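Local coordinates for legionella ubiquitin-specific protease A domain-containing protein (Legionella pneumophila subsp. pneumophila, PDB 5DGG) that is of uncharacterised function but probably acts as a Legionella metaeffector, its central domain assigned to the ubiquitin-specific protease A (LupA) family of the CA clan, at residues R3-M15 / N170-V184. Residues are numbered along the deposited sequence; the frame is centred on the assembly and turned at random.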
loop_
_atom_site.group_PDB
_atom_site.type_symbol
_atom_site.label_atom_id
_atom_site.label_comp_id
_atom_site.label_asym_id
_atom_site.label_seq_id
_atom_site.Cartn_x
_atom_site.Cartn_y
_atom_site.Cartn_z
ATOM N N ARG A 3 -3.353 -12.025 17.372
ATOM C CA ARG A 3 -2.071 -12.149 16.581
ATOM C C ARG A 3 -2.189 -12.971 15.312
ATOM O O ARG A 3 -1.202 -13.508 14.784
ATOM C CB ARG A 3 -0.972 -12.717 17.445
ATOM C CG ARG A 3 -0.790 -11.858 18.663
ATOM C CD ARG A 3 0.656 -11.756 19.029
ATOM N NE ARG A 3 0.802 -10.787 20.100
ATOM C CZ ARG A 3 1.969 -10.304 20.500
ATOM N NH1 ARG A 3 2.002 -9.409 21.483
ATOM N NH2 ARG A 3 3.103 -10.710 19.918
ATOM N N ASP A 4 -3.402 -13.071 14.809
ATOM C CA ASP A 4 -3.573 -13.600 13.490
ATOM C C ASP A 4 -3.221 -12.433 12.549
ATOM O O ASP A 4 -3.110 -11.247 12.969
ATOM C CB ASP A 4 -4.986 -14.124 13.282
ATOM C CG ASP A 4 -5.086 -15.131 12.115
ATOM O OD1 ASP A 4 -6.227 -15.525 11.782
ATOM O OD2 ASP A 4 -4.047 -15.539 11.523
ATOM N N GLN A 5 -2.934 -12.830 11.327
ATOM C CA GLN A 5 -2.631 -11.946 10.224
ATOM C C GLN A 5 -3.902 -11.385 9.621
ATOM O O GLN A 5 -4.924 -12.084 9.559
ATOM C CB GLN A 5 -1.943 -12.740 9.122
ATOM C CG GLN A 5 -0.456 -12.858 9.297
ATOM C CD GLN A 5 0.179 -13.460 8.080
ATOM O OE1 GLN A 5 -0.478 -14.184 7.344
ATOM N NE2 GLN A 5 1.458 -13.148 7.842
ATOM N N MET A 6 -3.814 -10.139 9.136
ATOM C CA MET A 6 -4.861 -9.588 8.320
ATOM C C MET A 6 -4.990 -10.417 7.043
ATOM O O MET A 6 -4.005 -10.867 6.435
ATOM C CB MET A 6 -4.596 -8.113 8.009
ATOM C CG MET A 6 -4.699 -7.229 9.231
ATOM S SD MET A 6 -4.602 -5.433 9.043
ATOM C CE MET A 6 -6.137 -5.117 8.183
ATOM N N GLN A 7 -6.228 -10.670 6.658
ATOM C CA GLN A 7 -6.524 -11.322 5.399
ATOM C C GLN A 7 -7.013 -10.254 4.407
ATOM O O GLN A 7 -7.161 -9.073 4.755
ATOM C CB GLN A 7 -7.609 -12.392 5.610
ATOM C CG GLN A 7 -7.213 -13.491 6.609
ATOM C CD GLN A 7 -8.291 -14.551 6.763
ATOM O OE1 GLN A 7 -9.407 -14.368 6.280
ATOM N NE2 GLN A 7 -7.967 -15.670 7.422
ATOM N N ASP A 8 -7.235 -10.673 3.169
ATOM C CA ASP A 8 -7.726 -9.753 2.121
ATOM C C ASP A 8 -8.846 -8.818 2.572
ATOM O O ASP A 8 -8.768 -7.589 2.400
ATOM C CB ASP A 8 -8.256 -10.544 0.948
ATOM C CG ASP A 8 -7.177 -11.240 0.182
ATOM O OD1 ASP A 8 -5.987 -10.920 0.427
ATOM O OD2 ASP A 8 -7.525 -12.113 -0.661
ATOM N N HIS A 9 -9.911 -9.422 3.095
ATOM C CA HIS A 9 -11.115 -8.676 3.429
ATOM C C HIS A 9 -10.822 -7.649 4.505
ATOM O O HIS A 9 -11.355 -6.552 4.466
ATOM C CB HIS A 9 -12.289 -9.593 3.838
ATOM C CG HIS A 9 -12.018 -10.454 5.035
ATOM N ND1 HIS A 9 -11.536 -11.744 4.933
ATOM C CD2 HIS A 9 -12.199 -10.225 6.360
ATOM C CE1 HIS A 9 -11.413 -12.264 6.143
ATOM N NE2 HIS A 9 -11.803 -11.363 7.028
ATOM N N ASP A 10 -9.952 -7.993 5.449
ATOM C CA ASP A 10 -9.536 -7.059 6.502
ATOM C C ASP A 10 -8.852 -5.857 5.873
ATOM O O ASP A 10 -9.125 -4.725 6.267
ATOM C CB ASP A 10 -8.562 -7.709 7.481
ATOM C CG ASP A 10 -9.130 -8.946 8.149
ATOM O OD1 ASP A 10 -10.306 -8.903 8.571
ATOM O OD2 ASP A 10 -8.386 -9.940 8.286
ATOM N N MET A 11 -7.969 -6.101 4.892
ATOM C CA MET A 11 -7.267 -4.983 4.233
ATOM C C MET A 11 -8.283 -4.141 3.462
ATOM O O MET A 11 -8.262 -2.909 3.514
ATOM C CB MET A 11 -6.185 -5.470 3.264
ATOM C CG MET A 11 -5.046 -6.297 3.867
ATOM S SD MET A 11 -4.041 -5.330 5.013
ATOM C CE MET A 11 -3.139 -4.378 3.753
ATOM N N THR A 12 -9.164 -4.809 2.721
ATOM C CA THR A 12 -10.192 -4.102 1.952
ATOM C C THR A 12 -10.981 -3.159 2.863
ATOM O O THR A 12 -11.172 -2.006 2.541
ATOM C CB THR A 12 -11.101 -5.099 1.235
ATOM O OG1 THR A 12 -10.303 -5.862 0.317
ATOM C CG2 THR A 12 -12.201 -4.375 0.490
ATOM N N LEU A 13 -11.344 -3.623 4.046
ATOM C CA LEU A 13 -12.138 -2.814 4.955
ATOM C C LEU A 13 -11.354 -1.604 5.445
ATOM O O LEU A 13 -11.896 -0.493 5.475
ATOM C CB LEU A 13 -12.622 -3.649 6.155
ATOM C CG LEU A 13 -13.875 -3.138 6.872
ATOM C CD1 LEU A 13 -15.089 -3.260 5.956
ATOM C CD2 LEU A 13 -14.110 -3.879 8.185
ATOM N N LEU A 14 -10.082 -1.796 5.800
ATOM C CA LEU A 14 -9.339 -0.745 6.498
ATOM C C LEU A 14 -8.468 0.177 5.631
ATOM O O LEU A 14 -8.124 1.267 6.056
ATOM C CB LEU A 14 -8.464 -1.355 7.573
ATOM C CG LEU A 14 -8.157 -0.462 8.775
ATOM C CD1 LEU A 14 -9.333 0.397 9.244
ATOM C CD2 LEU A 14 -7.760 -1.386 9.904
ATOM N N MET A 15 -8.075 -0.279 4.455
ATOM C CA MET A 15 -7.310 0.559 3.521
ATOM C C MET A 15 -8.069 1.852 3.206
ATOM O O MET A 15 -9.295 1.868 3.197
ATOM C CB MET A 15 -6.990 -0.206 2.230
ATOM C CG MET A 15 -5.827 -1.192 2.335
ATOM S SD MET A 15 -4.180 -0.450 2.423
ATOM C CE MET A 15 -4.052 0.290 0.766
ATOM N N ASN A 170 1.412 -3.833 20.984
ATOM C CA ASN A 170 0.338 -4.209 20.076
ATOM C C ASN A 170 -0.681 -3.075 19.900
ATOM O O ASN A 170 -1.827 -3.336 19.588
ATOM C CB ASN A 170 -0.338 -5.485 20.602
ATOM C CG ASN A 170 -0.719 -6.451 19.501
ATOM O OD1 ASN A 170 -0.035 -6.571 18.470
ATOM N ND2 ASN A 170 -1.826 -7.140 19.698
ATOM N N VAL A 171 -0.261 -1.820 20.076
ATOM C CA VAL A 171 -1.219 -0.701 20.020
ATOM C C VAL A 171 -1.742 -0.431 18.613
ATOM O O VAL A 171 -2.890 0.032 18.449
ATOM C CB VAL A 171 -0.676 0.623 20.594
ATOM C CG1 VAL A 171 -0.377 0.487 22.076
ATOM C CG2 VAL A 171 0.523 1.129 19.798
ATOM N N LEU A 172 -0.928 -0.719 17.590
ATOM C CA LEU A 172 -1.403 -0.567 16.210
ATOM C C LEU A 172 -2.502 -1.599 15.909
ATOM O O LEU A 172 -3.570 -1.268 15.365
ATOM C CB LEU A 172 -0.244 -0.631 15.225
ATOM C CG LEU A 172 -0.585 -0.192 13.797
ATOM C CD1 LEU A 172 -0.951 1.311 13.651
ATOM C CD2 LEU A 172 0.585 -0.553 12.883
ATOM N N ARG A 173 -2.287 -2.836 16.292
ATOM C CA ARG A 173 -3.344 -3.855 16.203
ATOM C C ARG A 173 -4.611 -3.478 16.988
ATOM O O ARG A 173 -5.740 -3.679 16.506
ATOM C CB ARG A 173 -2.808 -5.213 16.630
ATOM C CG ARG A 173 -3.830 -6.349 16.706
ATOM C CD ARG A 173 -4.642 -6.567 15.421
ATOM N NE ARG A 173 -3.861 -6.904 14.217
ATOM C CZ ARG A 173 -3.587 -8.128 13.800
ATOM N NH1 ARG A 173 -4.001 -9.184 14.505
ATOM N NH2 ARG A 173 -2.872 -8.327 12.681
ATOM N N MET A 174 -4.446 -2.850 18.151
ATOM C CA MET A 174 -5.623 -2.367 18.851
ATOM C C MET A 174 -6.346 -1.266 18.083
ATOM O O MET A 174 -7.571 -1.282 18.026
ATOM C CB MET A 174 -5.295 -1.876 20.252
ATOM C CG MET A 174 -6.449 -2.161 21.200
ATOM S SD MET A 174 -6.809 -0.810 22.315
ATOM C CE MET A 174 -7.484 -1.753 23.697
ATOM N N THR A 175 -5.627 -0.321 17.474
ATOM C CA THR A 175 -6.327 0.701 16.703
ATOM C C THR A 175 -6.952 0.106 15.432
ATOM O O THR A 175 -8.016 0.542 15.017
ATOM C CB THR A 175 -5.466 1.942 16.385
ATOM O OG1 THR A 175 -4.281 1.565 15.684
ATOM C CG2 THR A 175 -5.046 2.656 17.660
ATOM N N THR A 176 -6.325 -0.900 14.829
ATOM C CA THR A 176 -6.900 -1.483 13.630
ATOM C C THR A 176 -8.211 -2.245 13.994
ATOM O O THR A 176 -9.201 -2.163 13.248
ATOM C CB THR A 176 -5.900 -2.336 12.824
ATOM O OG1 THR A 176 -5.407 -3.394 13.616
ATOM C CG2 THR A 176 -4.724 -1.500 12.358
ATOM N N ARG A 177 -8.249 -2.916 15.141
ATOM C CA ARG A 177 -9.489 -3.580 15.600
ATOM C C ARG A 177 -10.599 -2.583 15.829
ATOM O O ARG A 177 -11.672 -2.668 15.224
ATOM C CB ARG A 177 -9.237 -4.364 16.881
ATOM C CG ARG A 177 -8.411 -5.605 16.625
ATOM C CD ARG A 177 -7.729 -6.149 17.874
ATOM N NE ARG A 177 -8.490 -7.218 18.541
ATOM C CZ ARG A 177 -8.640 -8.458 18.063
ATOM N NH1 ARG A 177 -8.114 -8.809 16.888
ATOM N NH2 ARG A 177 -9.342 -9.355 18.747
ATOM N N GLU A 178 -10.315 -1.613 16.687
ATOM C CA GLU A 178 -11.270 -0.556 16.995
ATOM C C GLU A 178 -11.766 0.177 15.780
ATOM O O GLU A 178 -12.953 0.418 15.662
ATOM C CB GLU A 178 -10.677 0.468 17.969
ATOM C CG GLU A 178 -10.925 0.166 19.426
ATOM C CD GLU A 178 -12.377 -0.210 19.704
ATOM O OE1 GLU A 178 -12.599 -1.346 20.168
ATOM O OE2 GLU A 178 -13.296 0.603 19.427
ATOM N N GLU A 179 -10.886 0.549 14.871
ATOM C CA GLU A 179 -11.327 1.314 13.697
ATOM C C GLU A 179 -12.175 0.433 12.775
ATOM O O GLU A 179 -13.064 0.920 12.055
ATOM C CB GLU A 179 -10.139 1.907 12.929
ATOM C CG GLU A 179 -9.423 3.009 13.695
ATOM C CD GLU A 179 -10.349 4.121 14.117
ATOM O OE1 GLU A 179 -10.845 4.854 13.241
ATOM O OE2 GLU A 179 -10.596 4.262 15.334
ATOM N N THR A 180 -11.885 -0.864 12.816
ATOM C CA THR A 180 -12.598 -1.844 12.031
ATOM C C THR A 180 -14.045 -1.956 12.498
ATOM O O THR A 180 -14.967 -1.770 11.691
ATOM C CB THR A 180 -11.869 -3.198 12.078
ATOM O OG1 THR A 180 -10.745 -3.108 11.194
ATOM C CG2 THR A 180 -12.797 -4.355 11.644
ATOM N N ARG A 181 -14.221 -2.233 13.790
ATOM C CA ARG A 181 -15.545 -2.247 14.438
ATOM C C ARG A 181 -16.377 -0.990 14.131
ATOM O O ARG A 181 -17.566 -1.079 13.833
ATOM C CB ARG A 181 -15.374 -2.459 15.951
ATOM C CG ARG A 181 -16.416 -1.785 16.846
ATOM C CD ARG A 181 -15.918 -1.630 18.287
ATOM N NE ARG A 181 -16.407 -2.680 19.183
ATOM C CZ ARG A 181 -15.691 -3.679 19.715
ATOM N NH1 ARG A 181 -14.389 -3.832 19.471
ATOM N NH2 ARG A 181 -16.305 -4.548 20.519
ATOM N N ALA A 182 -15.750 0.175 14.205
ATOM C CA ALA A 182 -16.406 1.412 13.831
ATOM C C ALA A 182 -16.928 1.328 12.397
ATOM O O ALA A 182 -18.044 1.759 12.123
ATOM C CB ALA A 182 -15.458 2.593 13.977
ATOM N N LEU A 183 -16.127 0.777 11.486
ATOM C CA LEU A 183 -16.545 0.638 10.086
ATOM C C LEU A 183 -17.691 -0.366 9.932
ATOM O O LEU A 183 -18.706 -0.068 9.298
ATOM C CB LEU A 183 -15.360 0.258 9.201
ATOM C CG LEU A 183 -14.362 1.399 9.026
ATOM C CD1 LEU A 183 -13.013 0.857 8.580
ATOM C CD2 LEU A 183 -14.866 2.441 8.037
ATOM N N VAL A 184 -17.517 -1.550 10.512
ATOM C CA VAL A 184 -18.611 -2.505 10.687
ATOM C C VAL A 184 -19.722 -1.816 11.501
ATOM O O VAL A 184 -20.860 -2.277 11.557
ATOM C CB VAL A 184 -18.115 -3.795 11.414
ATOM C CG1 VAL A 184 -19.282 -4.678 11.885
ATOM C CG2 VAL A 184 -17.140 -4.582 10.530
#
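Arg173 reaches from the first turn of helix 171-183 to Asp4, near the start of the modelled chain, and illustrates how one guanidinium can pin an extended N-terminal arm. From CB the chain sets CG opposite the backbone N (chi1 175°), then bends at chi2 and chi3, bringing the flat group up to the arm. NE is hydrogen-bonded elsewhere in the protein. At the tip NH1 and NH2 converge end-on upon one acceptor, Asp4 O, at 2.7 and 2.9 Å, with NH2 in the carbonyl plane. Since that oxygen lies within the guanidinium plane, the paired bonds, with a salt bridge from NH2 to Asp134 of helix 132-146, should help fix the orientation of the group. The Met6 and Arg173 side chains run past each other in opposite directions, with Met6 CG 4.1 Å from Arg173 NH2.

The domain is assigned to the LupA family of the papain-like CA clan, and this contact joins the N- and C-terminal parts of the modelled chain beside helix 132-146, helices 8-14 and 171-183 crossing at 73°. Leu14 acts as a single knob in a hole formed by Thr176, Glu179, Thr180 and Leu183. Leu14 CD2 lies 3.6 Å from Thr176 CB, and Leu14 CD1 meets Leu183 CD1 at 3.8 Å. Farther out, the Leu13 and Thr180 side chains cross at about a right angle, Leu13 CD2 3.7 Å from Thr180 CG2.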